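Local structure of ribonuclease (Nicotiana glutinosa, 1IYB) at residues W94-E97 with W98-G102; D110-G113 with Y114-A118; L119-K122 with N123-N126; Y143-N146 with S147-A151. The protein is a plant ribonuclease of the T2 family that probably cleaves RNA and here holds guanosine-5'-monophosphate in its nucleotide pocket. All coordinates share one frame; numbering follows the deposited sequence.

Interaction 1. Residues W94-E97 with W98-G102; sequences WSHE and WEKHG. With 5GP (guanosine-5'-monophosphate), chain C.
Trp-98 N donates to Trp-94 O at 3.0 Å, one turn of helix 91-102. This helix carries an active-site segment of the ribonuclease T2 family. Within 94-102 four side chains, those of His-96, Glu-97, Lys-100 and His-101, line the nucleotide pocket. The Trp-98 indole points off the helix, and its NE1 bonds to Ser-62 O. Glu-99 N meets Ser-95 O almost straight on, with an N-H...O angle of 173°. Its carboxylate reaches Ser-95 OG through a water, weakly on the Glu-99 side. Lys-100 has CG anti to the backbone N (chi1 178°) and stays extended to its end. It therefore runs alongside the His-96 side chain. Its CB lies over one face of the imidazole, and its NZ gives a hydrogen bond to the phosphate atom O1P of the nucleotide, 2.5 Å away. His-96 NE2 donates to the ester oxygen O5' at 2.8 Å. An alanine here takes away this N-H, which would probably leave O5' without its donor on this side and the Lys-100 chain freer to turn. His-101 points the same way as Glu-97, and Lys-100 CG sits over the centre of its ring. Its NE2 bonds to O1P at 3.2 Å and weakly to O2P. Glu-97 OE1 lies 2.5 Å from that same O2P, while OE2 takes a hydrogen bond from Trp-46 NE1. The helix widens at its end: Glu-97 O accepts from both His-101 N and Gly-102 N. Gly-102 C rests 3.6 Å above one face of the Trp-98 ring.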
loop_
_atom_site.group_PDB
_atom_site.type_symbol
_atom_site.label_atom_id
_atom_site.label_comp_id
_atom_site.label_asym_id
_atom_site.label_seq_id
_atom_site.Cartn_x
_atom_site.Cartn_y
_atom_site.Cartn_z
ATOM N N TRP A 94 -6.611 -9.107 13.177
ATOM C CA TRP A 94 -7.981 -8.797 12.773
ATOM C C TRP A 94 -8.165 -7.299 12.539
ATOM O O TRP A 94 -8.821 -6.880 11.575
ATOM C CB TRP A 94 -8.974 -9.301 13.831
ATOM C CG TRP A 94 -8.784 -10.757 14.134
ATOM C CD1 TRP A 94 -8.379 -11.726 13.258
ATOM C CD2 TRP A 94 -8.966 -11.410 15.396
ATOM N NE1 TRP A 94 -8.292 -12.939 13.898
ATOM C CE2 TRP A 94 -8.646 -12.775 15.211
ATOM C CE3 TRP A 94 -9.367 -10.974 16.666
ATOM C CZ2 TRP A 94 -8.714 -13.711 16.248
ATOM C CZ3 TRP A 94 -9.435 -11.907 17.699
ATOM C CH2 TRP A 94 -9.109 -13.260 17.479
ATOM N N SER A 95 -7.575 -6.489 13.414
ATOM C CA SER A 95 -7.675 -5.037 13.283
ATOM C C SER A 95 -7.040 -4.597 11.969
ATOM O O SER A 95 -7.599 -3.777 11.245
ATOM C CB SER A 95 -6.968 -4.338 14.446
ATOM O OG SER A 95 -6.987 -2.928 14.270
ATOM N N HIS A 96 -5.869 -5.149 11.669
ATOM C CA HIS A 96 -5.160 -4.824 10.438
ATOM C C HIS A 96 -5.998 -5.155 9.203
ATOM O O HIS A 96 -6.077 -4.366 8.263
ATOM C CB HIS A 96 -3.835 -5.590 10.379
ATOM C CG HIS A 96 -3.141 -5.492 9.058
ATOM N ND1 HIS A 96 -2.505 -4.346 8.634
ATOM C CD2 HIS A 96 -3.015 -6.387 8.049
ATOM C CE1 HIS A 96 -2.015 -4.539 7.421
ATOM N NE2 HIS A 96 -2.311 -5.769 7.043
ATOM N N GLU A 97 -6.619 -6.328 9.199
ATOM C CA GLU A 97 -7.428 -6.721 8.058
ATOM C C GLU A 97 -8.643 -5.817 7.886
ATOM O O GLU A 97 -9.019 -5.484 6.758
ATOM C CB GLU A 97 -7.842 -8.192 8.185
ATOM C CG GLU A 97 -6.657 -9.148 8.046
ATOM C CD GLU A 97 -5.970 -9.042 6.689
ATOM O OE1 GLU A 97 -4.720 -8.986 6.652
ATOM O OE2 GLU A 97 -6.680 -9.022 5.661
ATOM N N TRP A 98 -9.259 -5.399 8.989
ATOM C CA TRP A 98 -10.406 -4.512 8.863
ATOM C C TRP A 98 -9.990 -3.135 8.356
ATOM O O TRP A 98 -10.584 -2.601 7.419
ATOM C CB TRP A 98 -11.150 -4.333 10.194
ATOM C CG TRP A 98 -12.105 -3.175 10.116
ATOM C CD1 TRP A 98 -11.912 -1.915 10.614
ATOM C CD2 TRP A 98 -13.323 -3.121 9.361
ATOM N NE1 TRP A 98 -12.925 -1.081 10.205
ATOM C CE2 TRP A 98 -13.806 -1.795 9.435
ATOM C CE3 TRP A 98 -14.051 -4.066 8.624
ATOM C CZ2 TRP A 98 -14.984 -1.387 8.798
ATOM C CZ3 TRP A 98 -15.225 -3.660 7.987
ATOM C CH2 TRP A 98 -15.677 -2.330 8.079
ATOM N N GLU A 99 -8.970 -2.561 8.979
ATOM C CA GLU A 99 -8.528 -1.229 8.592
ATOM C C GLU A 99 -7.946 -1.129 7.189
ATOM O O GLU A 99 -8.205 -0.160 6.476
ATOM C CB GLU A 99 -7.555 -0.696 9.647
ATOM C CG GLU A 99 -8.239 -0.605 11.007
ATOM C CD GLU A 99 -7.468 0.195 12.038
ATOM O OE1 GLU A 99 -7.994 0.343 13.167
ATOM O OE2 GLU A 99 -6.353 0.671 11.730
ATOM N N LYS A 100 -7.183 -2.131 6.767
ATOM C CA LYS A 100 -6.599 -2.094 5.428
ATOM C C LYS A 100 -7.560 -2.525 4.324
ATOM O O LYS A 100 -7.583 -1.929 3.244
ATOM C CB LYS A 100 -5.352 -2.981 5.354
ATOM C CG LYS A 100 -4.719 -3.023 3.961
ATOM C CD LYS A 100 -3.422 -3.828 3.940
ATOM C CE LYS A 100 -2.769 -3.786 2.557
ATOM N NZ LYS A 100 -1.474 -4.531 2.498
ATOM N N HIS A 101 -8.361 -3.552 4.594
ATOM C CA HIS A 101 -9.275 -4.088 3.589
ATOM C C HIS A 101 -10.774 -3.887 3.843
ATOM O O HIS A 101 -11.512 -3.458 2.952
ATOM C CB HIS A 101 -8.987 -5.582 3.413
ATOM C CG HIS A 101 -7.609 -5.882 2.903
ATOM N ND1 HIS A 101 -7.212 -5.590 1.616
ATOM C CD2 HIS A 101 -6.542 -6.464 3.502
ATOM C CE1 HIS A 101 -5.961 -5.983 1.442
ATOM N NE2 HIS A 101 -5.532 -6.517 2.571
ATOM N N GLY A 102 -11.229 -4.224 5.045
ATOM C CA GLY A 102 -12.638 -4.076 5.368
ATOM C C GLY A 102 -13.212 -2.693 5.113
ATOM O O GLY A 102 -14.318 -2.553 4.591
HETATM P P 5GP C . -2.365 -7.993 3.895
HETATM O O1P 5GP C . -2.369 -6.858 2.968
HETATM O O2P 5GP C . -3.755 -8.324 4.403
HETATM O O3P 5GP C . -1.700 -9.246 3.226
HETATM O "O5'" 5GP C . -1.443 -7.732 5.222
HETATM C "C5'" 5GP C . -1.163 -8.807 6.193
HETATM C "C4'" 5GP C . -0.276 -8.378 7.387
HETATM O "O4'" 5GP C . -0.912 -8.960 8.611
HETATM C "C3'" 5GP C . 1.162 -8.879 7.481
HETATM O "O3'" 5GP C . 2.097 -8.080 6.771
HETATM C "C2'" 5GP C . 1.474 -8.886 8.982
HETATM O "O2'" 5GP C . 1.966 -7.609 9.443
HETATM C "C1'" 5GP C . 0.134 -9.256 9.597
HETATM N N9 5GP C . -0.052 -10.615 10.197
HETATM C C8 5GP C . -0.290 -10.973 11.505
HETATM N N7 5GP C . -0.516 -12.254 11.709
HETATM C C5 5GP C . -0.413 -12.782 10.406
HETATM C C6 5GP C . -0.562 -14.142 9.977
HETATM O O6 5GP C . -0.810 -15.130 10.659
HETATM N N1 5GP C . -0.381 -14.268 8.564
HETATM C C2 5GP C . -0.098 -13.199 7.717
HETATM N N2 5GP C . 0.034 -13.546 6.420
HETATM N N3 5GP C . 0.042 -11.921 8.117
HETATM C C4 5GP C . -0.129 -11.788 9.477
HETATM O O HOH W 1 -4.858 -1.912 12.659
#

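Interaction 2. Residues D110-G113 with Y114-A118; sequences DQHG and YFKKA
Phe-115 has CG anti to its own carbonyl carbon (chi1 -73°), which turns the ring back along helix 111-124 toward Gln-111. Its CD1 edge comes to 3.2 Å from Gln-111 O, near the ring plane. Tyr-114 takes the other common choice, with CG anti to the backbone N (chi1 177°). Its ring leads away to Leu-45, whose carbonyl O accepts from the phenol OH. The segment is the N-capped first turns of the helix. Asp-110 is the N-cap, and its OD1 accepts from Gly-113 N at 2.9 Å, nearly along the C-O axis. Its carbonyl O receives Tyr-114 N, also at 2.9 Å, so one residue satisfies two early N-H groups. Gln-111 O takes Phe-115 N in an almost straight bond of 177°. On the outer side the His-112 imidazole and the Lys-116 chain meet loosely and at a slant. Lys-116 NZ turns on to a salt bridge with Asp-120. The inner side packs on helix 91-102, where Phe-115 touches Trp-94 and Trp-98, and Tyr-114 touches His-101. The two rings also meet each other: Tyr-114 CD2 stands 3.9 Å above one face of Phe-115, offset toward the rim.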
loop_
_atom_site.group_PDB
_atom_site.type_symbol
_atom_site.label_atom_id
_atom_site.label_comp_id
_atom_site.label_asym_id
_atom_site.label_seq_id
_atom_site.Cartn_x
_atom_site.Cartn_y
_atom_site.Cartn_z
ATOM N N ASP A 110 -20.584 -3.920 7.386
ATOM C CA ASP A 110 -20.036 -3.151 8.494
ATOM C C ASP A 110 -19.063 -4.143 9.138
ATOM O O ASP A 110 -18.810 -5.210 8.565
ATOM C CB ASP A 110 -21.111 -2.647 9.487
ATOM C CG ASP A 110 -21.976 -3.751 10.077
ATOM O OD1 ASP A 110 -21.613 -4.941 10.011
ATOM O OD2 ASP A 110 -23.039 -3.398 10.641
ATOM N N GLN A 111 -18.501 -3.827 10.297
ATOM C CA GLN A 111 -17.538 -4.746 10.894
ATOM C C GLN A 111 -18.080 -6.138 11.188
ATOM O O GLN A 111 -17.450 -7.139 10.831
ATOM C CB GLN A 111 -16.918 -4.125 12.143
ATOM C CG GLN A 111 -16.010 -2.962 11.780
ATOM C CD GLN A 111 -15.259 -2.392 12.957
ATOM O OE1 GLN A 111 -14.686 -3.129 13.761
ATOM N NE2 GLN A 111 -15.240 -1.066 13.059
ATOM N N HIS A 112 -19.245 -6.214 11.821
ATOM C CA HIS A 112 -19.820 -7.518 12.128
ATOM C C HIS A 112 -20.078 -8.309 10.846
ATOM O O HIS A 112 -19.781 -9.502 10.776
ATOM C CB HIS A 112 -21.130 -7.374 12.899
ATOM C CG HIS A 112 -21.715 -8.685 13.324
ATOM N ND1 HIS A 112 -21.387 -9.296 14.516
ATOM C CD2 HIS A 112 -22.557 -9.531 12.687
ATOM C CE1 HIS A 112 -22.003 -10.462 14.593
ATOM N NE2 HIS A 112 -22.720 -10.629 13.496
ATOM N N GLY A 113 -20.634 -7.643 9.837
ATOM C CA GLY A 113 -20.924 -8.307 8.576
ATOM C C GLY A 113 -19.687 -8.778 7.831
ATOM O O GLY A 113 -19.707 -9.824 7.182
ATOM N N TYR A 114 -18.614 -7.998 7.922
ATOM C CA TYR A 114 -17.352 -8.319 7.263
ATOM C C TYR A 114 -16.746 -9.591 7.853
ATOM O O TYR A 114 -16.439 -10.541 7.130
ATOM C CB TYR A 114 -16.365 -7.157 7.429
ATOM C CG TYR A 114 -14.989 -7.413 6.851
ATOM C CD1 TYR A 114 -14.753 -7.302 5.480
ATOM C CD2 TYR A 114 -13.924 -7.781 7.677
ATOM C CE1 TYR A 114 -13.485 -7.553 4.943
ATOM C CE2 TYR A 114 -12.658 -8.035 7.152
ATOM C CZ TYR A 114 -12.446 -7.919 5.786
ATOM O OH TYR A 114 -11.193 -8.180 5.275
ATOM N N PHE A 115 -16.557 -9.604 9.169
ATOM C CA PHE A 115 -15.983 -10.772 9.818
ATOM C C PHE A 115 -16.894 -11.986 9.710
ATOM O O PHE A 115 -16.413 -13.106 9.543
ATOM C CB PHE A 115 -15.642 -10.455 11.276
ATOM C CG PHE A 115 -14.432 -9.576 11.419
ATOM C CD1 PHE A 115 -14.556 -8.191 11.514
ATOM C CD2 PHE A 115 -13.158 -10.133 11.380
ATOM C CE1 PHE A 115 -13.419 -7.373 11.564
ATOM C CE2 PHE A 115 -12.020 -9.328 11.427
ATOM C CZ PHE A 115 -12.153 -7.946 11.519
ATOM N N LYS A 116 -18.205 -11.773 9.788
ATOM C CA LYS A 116 -19.139 -12.889 9.664
ATOM C C LYS A 116 -19.052 -13.507 8.265
ATOM O O LYS A 116 -19.056 -14.730 8.119
ATOM C CB LYS A 116 -20.577 -12.428 9.938
ATOM C CG LYS A 116 -21.643 -13.459 9.575
ATOM C CD LYS A 116 -23.045 -12.924 9.828
ATOM C CE LYS A 116 -24.095 -13.715 9.051
ATOM N NZ LYS A 116 -24.022 -15.176 9.318
ATOM N N LYS A 117 -18.977 -12.669 7.236
ATOM C CA LYS A 117 -18.891 -13.185 5.877
ATOM C C LYS A 117 -17.620 -14.017 5.712
ATOM O O LYS A 117 -17.644 -15.089 5.107
ATOM C CB LYS A 117 -18.900 -12.041 4.857
ATOM C CG LYS A 117 -18.831 -12.511 3.409
ATOM C CD LYS A 117 -20.066 -13.302 3.009
ATOM C CE LYS A 117 -19.944 -13.819 1.583
ATOM N NZ LYS A 117 -21.211 -14.454 1.112
ATOM N N ALA A 118 -16.509 -13.522 6.247
ATOM C CA ALA A 118 -15.247 -14.246 6.146
ATOM C C ALA A 118 -15.366 -15.610 6.827
ATOM O O ALA A 118 -14.879 -16.617 6.311
ATOM C CB ALA A 118 -14.125 -13.435 6.786
#

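Interaction 3. Residues L119-K122 with N123-N126; sequences LDLK and NQIN
Leu-121 O and Ile-125 form the tight part of this contact, at the C-terminal end of helix 111-124. Ile-125 N donates to Leu-121 O at 2.8 Å, and a second, weak bond runs from it to Lys-122 O. Ile-125 is the first residue to leave helical angles. With CG1 anti to its carbonyl carbon (chi1 -52°), the side chain turns back over the last turn, and CG1 packs 3.5 Å from Leu-121 O. The buried Leu-121 side chain packs on Phe-13 and Leu-45 of the central antiparallel sheet. The other side of the turn is looser. Exposed Gln-124 lies beside Leu-121, but the two side chains meet at a single place, CD2 with OE1 at 3.6 Å. Exposed Asn-123 sends its amide away from the preceding turn. The backbone is regular here, with Asn-123 N bonded to Leu-119 O at 3.1 Å and Gln-124 N to Asp-120 O at 3.0 Å. Asp-120 OD2 makes a salt bridge with Arg-75, outside this contact. The chemistry implies a divided helix end. The sheet-facing side is mainly apolar, though the Lys-122 chain also lies along it and Gln-15 bonds to Ile-125 O. The outer side carries the Asp-120 charge and two amides.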
loop_
_atom_site.group_PDB
_atom_site.type_symbol
_atom_site.label_atom_id
_atom_site.label_comp_id
_atom_site.label_asym_id
_atom_site.label_seq_id
_atom_site.Cartn_x
_atom_site.Cartn_y
_atom_site.Cartn_z
ATOM N N LEU A 119 -16.006 -15.633 7.992
ATOM C CA LEU A 119 -16.187 -16.876 8.733
ATOM C C LEU A 119 -17.092 -17.844 7.984
ATOM O O LEU A 119 -16.839 -19.051 7.965
ATOM C CB LEU A 119 -16.773 -16.586 10.116
ATOM C CG LEU A 119 -15.814 -15.937 11.114
ATOM C CD1 LEU A 119 -16.574 -15.540 12.370
ATOM C CD2 LEU A 119 -14.693 -16.910 11.457
ATOM N N ASP A 120 -18.147 -17.318 7.366
ATOM C CA ASP A 120 -19.073 -18.162 6.620
ATOM C C ASP A 120 -18.395 -18.741 5.380
ATOM O O ASP A 120 -18.605 -19.909 5.041
ATOM C CB ASP A 120 -20.334 -17.369 6.251
ATOM C CG ASP A 120 -21.248 -17.130 7.455
ATOM O OD1 ASP A 120 -22.243 -16.382 7.319
ATOM O OD2 ASP A 120 -20.983 -17.696 8.539
ATOM N N LEU A 121 -17.578 -17.932 4.707
ATOM C CA LEU A 121 -16.854 -18.396 3.526
ATOM C C LEU A 121 -15.859 -19.489 3.932
ATOM O O LEU A 121 -15.657 -20.463 3.207
ATOM C CB LEU A 121 -16.105 -17.228 2.870
ATOM C CG LEU A 121 -16.967 -16.270 2.042
ATOM C CD1 LEU A 121 -16.206 -14.977 1.787
ATOM C CD2 LEU A 121 -17.361 -16.948 0.731
ATOM N N LYS A 122 -15.255 -19.323 5.105
ATOM C CA LYS A 122 -14.283 -20.283 5.619
ATOM C C LYS A 122 -14.936 -21.650 5.817
ATOM O O LYS A 122 -14.374 -22.680 5.442
ATOM C CB LYS A 122 -13.708 -19.760 6.942
ATOM C CG LYS A 122 -12.699 -20.666 7.644
ATOM C CD LYS A 122 -11.455 -20.886 6.809
ATOM C CE LYS A 122 -10.298 -21.398 7.665
ATOM N NZ LYS A 122 -10.627 -22.652 8.401
ATOM N N ASN A 123 -16.124 -21.655 6.405
ATOM C CA ASN A 123 -16.848 -22.899 6.641
ATOM C C ASN A 123 -17.334 -23.495 5.322
ATOM O O ASN A 123 -17.417 -24.711 5.176
ATOM C CB ASN A 123 -18.033 -22.641 7.571
ATOM C CG ASN A 123 -18.847 -23.891 7.846
ATOM O OD1 ASN A 123 -18.358 -24.847 8.450
ATOM N ND2 ASN A 123 -20.100 -23.888 7.405
ATOM N N GLN A 124 -17.650 -22.624 4.368
ATOM C CA GLN A 124 -18.131 -23.024 3.046
ATOM C C GLN A 124 -17.023 -23.643 2.195
ATOM O O GLN A 124 -17.267 -24.550 1.398
ATOM C CB GLN A 124 -18.685 -21.793 2.320
ATOM C CG GLN A 124 -19.241 -22.047 0.920
ATOM C CD GLN A 124 -19.398 -20.764 0.112
ATOM O OE1 GLN A 124 -19.715 -19.703 0.654
ATOM N NE2 GLN A 124 -19.188 -20.862 -1.197
ATOM N N ILE A 125 -15.804 -23.151 2.383
ATOM C CA ILE A 125 -14.659 -23.611 1.609
ATOM C C ILE A 125 -13.566 -24.215 2.488
ATOM O O ILE A 125 -12.588 -23.544 2.828
ATOM C CB ILE A 125 -14.076 -22.433 0.805
ATOM C CG1 ILE A 125 -15.200 -21.755 0.017
ATOM C CG2 ILE A 125 -12.980 -22.921 -0.131
ATOM C CD1 ILE A 125 -14.803 -20.459 -0.633
ATOM N N ASN A 126 -13.740 -25.482 2.856
ATOM C CA ASN A 126 -12.762 -26.181 3.688
ATOM C C ASN A 126 -11.708 -26.753 2.751
ATOM O O ASN A 126 -11.867 -27.848 2.205
ATOM C CB ASN A 126 -13.435 -27.315 4.461
ATOM C CG ASN A 126 -12.534 -27.904 5.532
ATOM O OD1 ASN A 126 -11.336 -28.080 5.323
ATOM N ND2 ASN A 126 -13.115 -28.222 6.685
#

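Interaction 4. Residues Y143-N146 with S147-A151; sequences YSLN and SIKNA
Ser-144 is the N-cap of helix 145-156 and is bonded to Ser-147. Ser-144 OG sits between its backbone N and carbonyl carbon (chi1 69°), and it accepts from Ser-147 N at 3.1 Å. The reverse link is a side chain-to-backbone bond: Ser-147 OG donates to Ser-144 O at 2.7 Å. That carbonyl also takes weak bonds from Ser-147 N and Ile-148 N. An alanine in place of Ser-144 lacks this hydroxyl and would probably leave Ser-147 N with little more than the weak bond to the carbonyl, and the first turn less firmly held. One turn on, Lys-149 can be followed outward as it crosses the Leu-145 side chain at a slant. Its CB lies 3.7 Å from Leu-145 O. CG comes nearer to the same carbonyl, at 3.4 Å, and CD has moved back to 4.0 Å from it. CE then leaves the backbone and packs on the branch of the leucine, 3.7 Å from Leu-145 CG. NZ ends near the methyl CD2 of Leu-145, so the aliphatic chain rather than the charge makes this contact. Ile-148 sits on the buried side against Ile-162 of strand 161-166, which Leu-145 and Lys-149 also touch. Ile-148 CD1 meets Tyr-143 CB in an apolar contact. Tyr-143 belongs to strand 142-144, which pairs with strand 202-204, and its OH bonds to Asp-139. The contact thus joins a short strand to a helix at the surface. Further along, Asn-150 N donates to Asn-146 O at 2.9 Å.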
loop_
_atom_site.group_PDB
_atom_site.type_symbol
_atom_site.label_atom_id
_atom_site.label_comp_id
_atom_site.label_asym_id
_atom_site.label_seq_id
_atom_site.Cartn_x
_atom_site.Cartn_y
_atom_site.Cartn_z
ATOM N N TYR A 143 3.096 -31.903 -5.139
ATOM C CA TYR A 143 1.922 -32.066 -5.978
ATOM C C TYR A 143 1.961 -31.069 -7.121
ATOM O O TYR A 143 2.562 -30.002 -7.001
ATOM C CB TYR A 143 0.653 -31.848 -5.146
ATOM C CG TYR A 143 0.581 -32.721 -3.915
ATOM C CD1 TYR A 143 1.225 -32.354 -2.732
ATOM C CD2 TYR A 143 -0.088 -33.941 -3.947
ATOM C CE1 TYR A 143 1.205 -33.186 -1.609
ATOM C CE2 TYR A 143 -0.115 -34.778 -2.835
ATOM C CZ TYR A 143 0.532 -34.397 -1.672
ATOM O OH TYR A 143 0.508 -35.230 -0.578
ATOM N N SER A 144 1.320 -31.410 -8.233
ATOM C CA SER A 144 1.308 -30.507 -9.368
ATOM C C SER A 144 0.362 -29.358 -9.065
ATOM O O SER A 144 -0.652 -29.533 -8.388
ATOM C CB SER A 144 0.855 -31.225 -10.645
ATOM O OG SER A 144 -0.514 -31.575 -10.589
ATOM N N LEU A 145 0.709 -28.180 -9.565
ATOM C CA LEU A 145 -0.110 -26.997 -9.361
ATOM C C LEU A 145 -1.515 -27.238 -9.910
ATOM O O LEU A 145 -2.517 -26.899 -9.274
ATOM C CB LEU A 145 0.539 -25.805 -10.062
ATOM C CG LEU A 145 -0.200 -24.472 -10.038
ATOM C CD1 LEU A 145 -0.395 -24.009 -8.604
ATOM C CD2 LEU A 145 0.604 -23.451 -10.833
ATOM N N ASN A 146 -1.590 -27.843 -11.090
ATOM C CA ASN A 146 -2.878 -28.117 -11.708
ATOM C C ASN A 146 -3.755 -29.088 -10.914
ATOM O O ASN A 146 -4.980 -28.957 -10.915
ATOM C CB ASN A 146 -2.678 -28.641 -13.132
ATOM C CG ASN A 146 -2.285 -27.551 -14.107
ATOM O OD1 ASN A 146 -2.950 -26.518 -14.201
ATOM N ND2 ASN A 146 -1.206 -27.781 -14.851
ATOM N N SER A 147 -3.144 -30.056 -10.234
ATOM C CA SER A 147 -3.923 -31.012 -9.449
ATOM C C SER A 147 -4.611 -30.290 -8.294
ATOM O O SER A 147 -5.753 -30.594 -7.941
ATOM C CB SER A 147 -3.024 -32.129 -8.901
ATOM O OG SER A 147 -2.189 -31.668 -7.851
ATOM N N ILE A 148 -3.906 -29.323 -7.717
ATOM C CA ILE A 148 -4.428 -28.545 -6.603
ATOM C C ILE A 148 -5.571 -27.650 -7.080
ATOM O O ILE A 148 -6.636 -27.598 -6.462
ATOM C CB ILE A 148 -3.298 -27.686 -5.970
ATOM C CG1 ILE A 148 -2.247 -28.605 -5.337
ATOM C CG2 ILE A 148 -3.870 -26.727 -4.928
ATOM C CD1 ILE A 148 -0.981 -27.884 -4.900
ATOM N N LYS A 149 -5.347 -26.957 -8.191
ATOM C CA LYS A 149 -6.364 -26.074 -8.754
ATOM C C LYS A 149 -7.626 -26.840 -9.141
ATOM O O LYS A 149 -8.740 -26.433 -8.812
ATOM C CB LYS A 149 -5.828 -25.375 -10.005
ATOM C CG LYS A 149 -4.757 -24.336 -9.761
ATOM C CD LYS A 149 -4.290 -23.760 -11.089
ATOM C CE LYS A 149 -3.285 -22.639 -10.902
ATOM N NZ LYS A 149 -2.905 -22.039 -12.214
ATOM N N ASN A 150 -7.446 -27.957 -9.836
ATOM C CA ASN A 150 -8.585 -28.737 -10.299
ATOM C C ASN A 150 -9.353 -29.474 -9.211
ATOM O O ASN A 150 -10.562 -29.668 -9.332
ATOM C CB ASN A 150 -8.141 -29.695 -11.408
ATOM C CG ASN A 150 -7.646 -28.953 -12.642
ATOM O OD1 ASN A 150 -8.086 -27.835 -12.921
ATOM N ND2 ASN A 150 -6.743 -29.574 -13.391
ATOM N N ALA A 151 -8.667 -29.874 -8.146
ATOM C CA ALA A 151 -9.340 -30.550 -7.046
ATOM C C ALA A 151 -10.312 -29.548 -6.426
ATOM O O ALA A 151 -11.446 -29.882 -6.089
ATOM C CB ALA A 151 -8.323 -31.009 -6.009
#

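Interactions 1 and 2 lie on successive helices that pack together, with centres 11 Å apart. Trp-98 CE2 comes within 3.4 Å of Gln-111 CG, and Gly-102 CA within 3.6 Å of Tyr-114 CE1. Interaction 1 grips the phosphate of the nucleotide directly. Interaction 2 forms a second layer behind it, with the Tyr-114 side chain about 7 Å from the ligand. Interaction 3 continues the same helix as interaction 2, its centre 13 Å further on. The Lys-122 side chain there is about 12 Å from the nucleotide. Interaction 4 stands apart, its centre 30 Å from that of interaction 1 and on the opposite side of the chain's centre.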